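Long-range contacts in adhesion G-protein coupled receptor G6 (Danio rerio, PDB 6V55), which is an adhesion G-protein coupled receptor linked to myelination, whose large glycosylated, calcium-binding extracellular region probably serves in cell adhesion and in control of signalling: residues Pro210-Trp215 with Gly223-Gly228; Val148-Ala153 with Tyr271-Trp276. One frame throughout, in Å; residues are numbered along the deposited sequence.

Contact 1 of 2, residues Pro210-Trp215 with Gly223-Gly228; sequences PLCLTW and GVYFEG. Unlike the reference sequence in segment 223-228: E227 (reference Gly).
C212 lays its CB and SG against the CB of Y225, with C212 CB 3.7 Å from Y225 CB. The sulfur is anti to its own carbonyl carbon. It meets the tyrosine ring obliquely in a sulfur-aromatic contact, C212 SG lying 5.1 Å from the centroid of the Y225 ring. Y225 CG is anti to the backbone N (chi1 -160°), and the ring leads away from the partner strand. The backbones form an antiparallel pair. C212 and Y225 are a hydrogen-bonded pair: C212 N to Y225 O is 3.0 Å and nearly straight, the donor in the carbonyl plane. T214 and G223 are the next such pair. There T214 N reaches G223 O at 2.9 Å, while the return bond from G223 N meets T214 O well above the carbonyl plane. T214 OG1 sits between its own N and carbonyl carbon and stands 3.3 Å from G223 CA. A CB on G223 would clash with this hydroxyl as it stands, which is consistent with the bare glycine here. The other face carries L211, L213 and V224. L213 and V224 lie side by side and point the same way, L213 CD2 touching V224 CG2 at 4.0 Å. L211 crosses F226 obliquely; its CD1 touches F226 CB and V224 CG1 and comes within 3.4 Å of Y225 O. The two strands make a beta hairpin in the six-stranded sheet of the pentraxin-like domain, a fold of the concanavalin type. L285 of helix 282-286 covers C212 and Y225, F177 of strand 173-180 packs on L211 and L213 from the second sheet, strand 145-154 hydrogen-bonds to 210-215 along its other edge, and strand 229-234 flanks 221-226.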
loop_
_atom_site.group_PDB
_atom_site.type_symbol
_atom_site.label_atom_id
_atom_site.label_comp_id
_atom_site.label_asym_id
_atom_site.label_seq_id
_atom_site.Cartn_x
_atom_site.Cartn_y
_atom_site.Cartn_z
ATOM N N PRO A 210 -40.095 -4.119 17.832
ATOM C CA PRO A 210 -40.849 -3.940 16.587
ATOM C C PRO A 210 -42.358 -3.948 16.805
ATOM O O PRO A 210 -42.887 -4.576 17.727
ATOM C CB PRO A 210 -40.400 -5.136 15.730
ATOM C CG PRO A 210 -39.973 -6.181 16.713
ATOM C CD PRO A 210 -39.405 -5.427 17.879
ATOM N N LEU A 211 -43.047 -3.219 15.924
ATOM C CA LEU A 211 -44.489 -3.004 15.984
ATOM C C LEU A 211 -45.007 -2.786 14.569
ATOM O O LEU A 211 -44.531 -1.885 13.872
ATOM C CB LEU A 211 -44.837 -1.788 16.857
ATOM C CG LEU A 211 -46.306 -1.344 16.754
ATOM C CD1 LEU A 211 -47.249 -2.442 17.265
ATOM C CD2 LEU A 211 -46.563 -0.025 17.488
ATOM N N CYS A 212 -46.001 -3.582 14.169
ATOM C CA CYS A 212 -46.622 -3.489 12.854
ATOM C C CYS A 212 -48.086 -3.115 12.996
ATOM O O CYS A 212 -48.782 -3.630 13.874
ATOM C CB CYS A 212 -46.536 -4.796 12.088
ATOM S SG CYS A 212 -44.986 -5.643 12.335
ATOM N N LEU A 213 -48.546 -2.214 12.133
ATOM C CA LEU A 213 -49.945 -1.825 12.064
ATOM C C LEU A 213 -50.433 -2.082 10.648
ATOM O O LEU A 213 -49.764 -1.685 9.692
ATOM C CB LEU A 213 -50.117 -0.351 12.449
ATOM C CG LEU A 213 -49.500 0.031 13.807
ATOM C CD1 LEU A 213 -49.511 1.520 14.033
ATOM C CD2 LEU A 213 -50.222 -0.683 14.963
ATOM N N THR A 214 -51.567 -2.785 10.503
ATOM C CA THR A 214 -52.195 -2.983 9.197
ATOM C C THR A 214 -53.606 -2.407 9.209
ATOM O O THR A 214 -54.202 -2.190 10.268
ATOM C CB THR A 214 -52.249 -4.474 8.738
ATOM O OG1 THR A 214 -53.338 -5.173 9.373
ATOM C CG2 THR A 214 -50.923 -5.205 8.982
ATOM N N TRP A 215 -54.125 -2.151 8.007
ATOM C CA TRP A 215 -55.469 -1.625 7.811
ATOM C C TRP A 215 -55.905 -2.001 6.409
ATOM O O TRP A 215 -55.067 -2.012 5.515
ATOM C CB TRP A 215 -55.493 -0.105 7.977
ATOM C CG TRP A 215 -56.801 0.531 7.642
ATOM C CD1 TRP A 215 -57.958 0.451 8.360
ATOM C CD2 TRP A 215 -57.087 1.368 6.509
ATOM N NE1 TRP A 215 -58.941 1.193 7.758
ATOM C CE2 TRP A 215 -58.439 1.759 6.613
ATOM C CE3 TRP A 215 -56.329 1.828 5.421
ATOM C CZ2 TRP A 215 -59.055 2.586 5.669
ATOM C CZ3 TRP A 215 -56.943 2.648 4.484
ATOM C CH2 TRP A 215 -58.302 3.005 4.612
ATOM N N GLY A 223 -55.048 -4.444 12.025
ATOM C CA GLY A 223 -54.233 -5.528 12.542
ATOM C C GLY A 223 -53.067 -4.922 13.335
ATOM O O GLY A 223 -52.608 -3.837 13.004
ATOM N N VAL A 224 -52.677 -5.608 14.401
ATOM C CA VAL A 224 -51.542 -5.199 15.231
ATOM C C VAL A 224 -50.634 -6.413 15.396
ATOM O O VAL A 224 -51.104 -7.494 15.773
ATOM C CB VAL A 224 -51.989 -4.663 16.606
ATOM C CG1 VAL A 224 -50.792 -4.366 17.489
ATOM C CG2 VAL A 224 -52.800 -3.397 16.456
ATOM N N TYR A 225 -49.348 -6.244 15.097
ATOM C CA TYR A 225 -48.330 -7.236 15.418
ATOM C C TYR A 225 -47.383 -6.642 16.462
ATOM O O TYR A 225 -46.724 -5.627 16.203
ATOM C CB TYR A 225 -47.591 -7.668 14.154
ATOM C CG TYR A 225 -46.874 -8.988 14.251
ATOM C CD1 TYR A 225 -45.599 -9.066 14.830
ATOM C CD2 TYR A 225 -47.455 -10.156 13.750
ATOM C CE1 TYR A 225 -44.928 -10.270 14.923
ATOM C CE2 TYR A 225 -46.789 -11.373 13.828
ATOM C CZ TYR A 225 -45.523 -11.420 14.419
ATOM O OH TYR A 225 -44.842 -12.613 14.515
ATOM N N PHE A 226 -47.324 -7.280 17.636
ATOM C CA PHE A 226 -46.530 -6.832 18.777
ATOM C C PHE A 226 -46.278 -8.049 19.657
ATOM O O PHE A 226 -47.229 -8.765 19.996
ATOM C CB PHE A 226 -47.273 -5.757 19.561
ATOM C CG PHE A 226 -46.423 -4.943 20.512
ATOM C CD1 PHE A 226 -47.047 -4.001 21.288
ATOM C CD2 PHE A 226 -45.032 -5.057 20.624
ATOM C CE1 PHE A 226 -46.363 -3.199 22.173
ATOM C CE2 PHE A 226 -44.310 -4.252 21.500
ATOM C CZ PHE A 226 -45.003 -3.299 22.293
ATOM N N GLU A 227 -45.000 -8.256 20.019
ATOM C CA GLU A 227 -44.530 -9.304 20.931
ATOM C C GLU A 227 -44.892 -10.712 20.439
ATOM O O GLU A 227 -45.288 -11.569 21.229
ATOM C CB GLU A 227 -45.035 -9.055 22.361
ATOM C CG GLU A 227 -44.251 -7.942 23.074
ATOM C CD GLU A 227 -44.677 -7.721 24.524
ATOM O OE1 GLU A 227 -44.370 -6.634 25.078
ATOM O OE2 GLU A 227 -45.319 -8.632 25.098
ATOM N N GLY A 228 -44.761 -10.955 19.125
ATOM C CA GLY A 228 -44.953 -12.277 18.548
ATOM C C GLY A 228 -46.383 -12.658 18.234
ATOM O O GLY A 228 -46.603 -13.619 17.476
#

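Contact 2 of 2, residues Val148-Ala153 with Tyr271-Trp276; sequences VCFEIA and YNFRLW
The rings of F150 and F273 lie side by side and point the same way. Their planes are only 16° apart, but they are slid so far that they barely overlap, with the F150 and F273 centroids 5.7 Å apart. The closest atoms are F150 CD1 and F273 CE2, 3.6 Å apart. F150 CG takes the crowded position between N and carbonyl carbon (chi1 45°), whereas F273 CG is anti to its backbone N. V148 crosses F273 obliquely and sets CG2 3.7 Å from F273 CZ. An alanine in place of F273 would remove this ring and would probably leave F150 and V148 less well packed between the sheets. The strands run antiparallel and carry a beta bulge: C149 pairs with R274, but E151 pairs with Y271, so N272 and F273 together face F150. N272, within the bulge, has positive phi. E151 N reaches Y271 O at 2.7 Å, nearly along the C=O axis. These strands lie in the jelly-roll-like beta sandwich of a pentraxin-type domain, whose second sheet supplies F164, I163 and L249 against these apolar side chains. The other face is more polar. R274 bends at chi3, and its NE donates to N272 O at 3.2 Å, the acceptor lying in the guanidinium plane; N272 ND2 stands over one face of that group. R274 NH1 bonds to T289 O and N272 ND2 to C290 O. E151 and Y271 lie side by side, E151 CG 3.8 Å from Y271 CD1, with carboxylate and ring planes 78° apart; Y271 OH bonds to R118 O. Near W276, C149 SG makes an oblique sulfur-aromatic contact, 3.6 Å from W276 CZ3.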
loop_
_atom_site.group_PDB
_atom_site.type_symbol
_atom_site.label_atom_id
_atom_site.label_comp_id
_atom_site.label_asym_id
_atom_site.label_seq_id
_atom_site.Cartn_x
_atom_site.Cartn_y
_atom_site.Cartn_z
ATOM N N VAL A 148 -47.655 -0.694 8.036
ATOM C CA VAL A 148 -46.535 0.115 8.506
ATOM C C VAL A 148 -45.872 -0.630 9.660
ATOM O O VAL A 148 -46.561 -1.125 10.556
ATOM C CB VAL A 148 -46.967 1.551 8.893
ATOM C CG1 VAL A 148 -48.226 1.577 9.750
ATOM C CG2 VAL A 148 -45.851 2.319 9.597
ATOM N N CYS A 149 -44.541 -0.784 9.593
ATOM C CA CYS A 149 -43.761 -1.351 10.688
ATOM C C CYS A 149 -42.606 -0.441 11.051
ATOM O O CYS A 149 -41.961 0.152 10.181
ATOM C CB CYS A 149 -43.162 -2.716 10.365
ATOM S SG CYS A 149 -44.204 -3.790 9.416
ATOM N N PHE A 150 -42.310 -0.389 12.336
ATOM C CA PHE A 150 -41.156 0.344 12.816
ATOM C C PHE A 150 -40.724 -0.307 14.116
ATOM O O PHE A 150 -41.392 -1.208 14.630
ATOM C CB PHE A 150 -41.457 1.849 12.987
ATOM C CG PHE A 150 -42.760 2.147 13.674
ATOM C CD1 PHE A 150 -43.929 2.341 12.937
ATOM C CD2 PHE A 150 -42.808 2.265 15.054
ATOM C CE1 PHE A 150 -45.125 2.607 13.574
ATOM C CE2 PHE A 150 -43.991 2.539 15.699
ATOM C CZ PHE A 150 -45.158 2.705 14.956
ATOM N N GLU A 151 -39.576 0.131 14.622
ATOM C CA GLU A 151 -39.120 -0.208 15.961
ATOM C C GLU A 151 -39.084 1.096 16.745
ATOM O O GLU A 151 -38.525 2.089 16.266
ATOM C CB GLU A 151 -37.752 -0.909 15.930
ATOM C CG GLU A 151 -37.683 -2.132 14.980
ATOM C CD GLU A 151 -36.761 -3.274 15.472
ATOM O OE1 GLU A 151 -36.553 -4.249 14.699
ATOM O OE2 GLU A 151 -36.244 -3.196 16.618
ATOM N N ILE A 152 -39.729 1.115 17.911
ATOM C CA ILE A 152 -39.926 2.348 18.664
ATOM C C ILE A 152 -39.315 2.171 20.055
ATOM O O ILE A 152 -39.263 1.049 20.580
ATOM C CB ILE A 152 -41.434 2.732 18.706
ATOM C CG1 ILE A 152 -41.668 4.177 19.181
ATOM C CG2 ILE A 152 -42.262 1.746 19.501
ATOM C CD1 ILE A 152 -40.910 5.206 18.367
ATOM N N ALA A 153 -38.775 3.268 20.606
ATOM C CA ALA A 153 -38.224 3.310 21.957
ATOM C C ALA A 153 -38.181 4.753 22.457
ATOM O O ALA A 153 -37.930 5.688 21.690
ATOM C CB ALA A 153 -36.822 2.686 22.051
ATOM N N TYR A 271 -36.631 3.358 14.444
ATOM C CA TYR A 271 -35.727 2.551 13.633
ATOM C C TYR A 271 -36.566 1.705 12.693
ATOM O O TYR A 271 -37.618 1.209 13.098
ATOM C CB TYR A 271 -34.823 1.656 14.514
ATOM C CG TYR A 271 -34.005 0.613 13.773
ATOM C CD1 TYR A 271 -34.242 -0.767 13.942
ATOM C CD2 TYR A 271 -32.996 1.005 12.913
ATOM C CE1 TYR A 271 -33.471 -1.727 13.243
ATOM C CE2 TYR A 271 -32.229 0.077 12.217
ATOM C CZ TYR A 271 -32.465 -1.290 12.376
ATOM O OH TYR A 271 -31.696 -2.212 11.665
ATOM N N ASN A 272 -36.097 1.578 11.441
ATOM C CA ASN A 272 -36.622 0.648 10.424
ATOM C C ASN A 272 -38.082 0.933 10.026
ATOM O O ASN A 272 -38.898 0.017 9.865
ATOM C CB ASN A 272 -36.428 -0.816 10.837
ATOM C CG ASN A 272 -36.123 -1.696 9.652
ATOM O OD1 ASN A 272 -35.776 -1.199 8.574
ATOM N ND2 ASN A 272 -36.269 -3.003 9.825
ATOM N N PHE A 273 -38.393 2.217 9.810
ATOM C CA PHE A 273 -39.742 2.630 9.425
ATOM C C PHE A 273 -39.987 2.283 7.959
ATOM O O PHE A 273 -39.306 2.801 7.064
ATOM C CB PHE A 273 -39.939 4.129 9.661
ATOM C CG PHE A 273 -41.381 4.590 9.551
ATOM C CD1 PHE A 273 -41.915 5.017 8.327
ATOM C CD2 PHE A 273 -42.180 4.639 10.672
ATOM C CE1 PHE A 273 -43.225 5.436 8.226
ATOM C CE2 PHE A 273 -43.497 5.070 10.577
ATOM C CZ PHE A 273 -44.017 5.471 9.350
ATOM N N ARG A 274 -40.981 1.431 7.715
ATOM C CA ARG A 274 -41.308 0.964 6.375
ATOM C C ARG A 274 -42.824 0.987 6.175
ATOM O O ARG A 274 -43.595 0.897 7.131
ATOM C CB ARG A 274 -40.755 -0.454 6.119
ATOM C CG ARG A 274 -39.232 -0.639 6.252
ATOM C CD ARG A 274 -38.861 -2.097 6.535
ATOM N NE ARG A 274 -39.057 -2.475 7.935
ATOM C CZ ARG A 274 -39.168 -3.736 8.363
ATOM N NH1 ARG A 274 -39.105 -4.744 7.490
ATOM N NH2 ARG A 274 -39.356 -3.988 9.664
ATOM N N LEU A 275 -43.241 1.117 4.910
ATOM C CA LEU A 275 -44.646 1.233 4.520
ATOM C C LEU A 275 -44.907 0.426 3.255
ATOM O O LEU A 275 -44.078 0.408 2.343
ATOM C CB LEU A 275 -45.034 2.699 4.288
ATOM C CG LEU A 275 -46.473 3.087 3.938
ATOM C CD1 LEU A 275 -47.452 2.559 4.973
ATOM C CD2 LEU A 275 -46.547 4.592 3.845
ATOM N N TRP A 276 -46.069 -0.217 3.196
ATOM C CA TRP A 276 -46.450 -1.077 2.083
ATOM C C TRP A 276 -47.851 -0.735 1.591
ATOM O O TRP A 276 -48.663 -0.149 2.309
ATOM C CB TRP A 276 -46.454 -2.557 2.477
ATOM C CG TRP A 276 -45.132 -3.233 2.629
ATOM C CD1 TRP A 276 -44.493 -4.016 1.701
ATOM C CD2 TRP A 276 -44.309 -3.248 3.801
ATOM N NE1 TRP A 276 -43.313 -4.498 2.220
ATOM C CE2 TRP A 276 -43.180 -4.044 3.508
ATOM C CE3 TRP A 276 -44.417 -2.665 5.075
ATOM C CZ2 TRP A 276 -42.166 -4.266 4.440
ATOM C CZ3 TRP A 276 -43.408 -2.893 6.009
ATOM C CH2 TRP A 276 -42.297 -3.681 5.684
#

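From the N terminus the chain passes through the CUB domain before it reaches 148-153. It then passes through strands of the second sheet and returns at 210-215. A short turn brings it back at 223-228, and contact 1 closes this small hairpin. Much later it reaches 271-276, where contact 2 closes a loop of 117 residues. Contact 1 lies wholly within that larger loop, and the two do not cross. They meet in the sheet: L213 N to V148 O and L211 N to F150 O are probable hydrogen bonds, and C212 SG packs on C149 SG. Together they join four strands that lie next to one another in one sheet, in the order 268-276, 145-154, 209-216, 221-226.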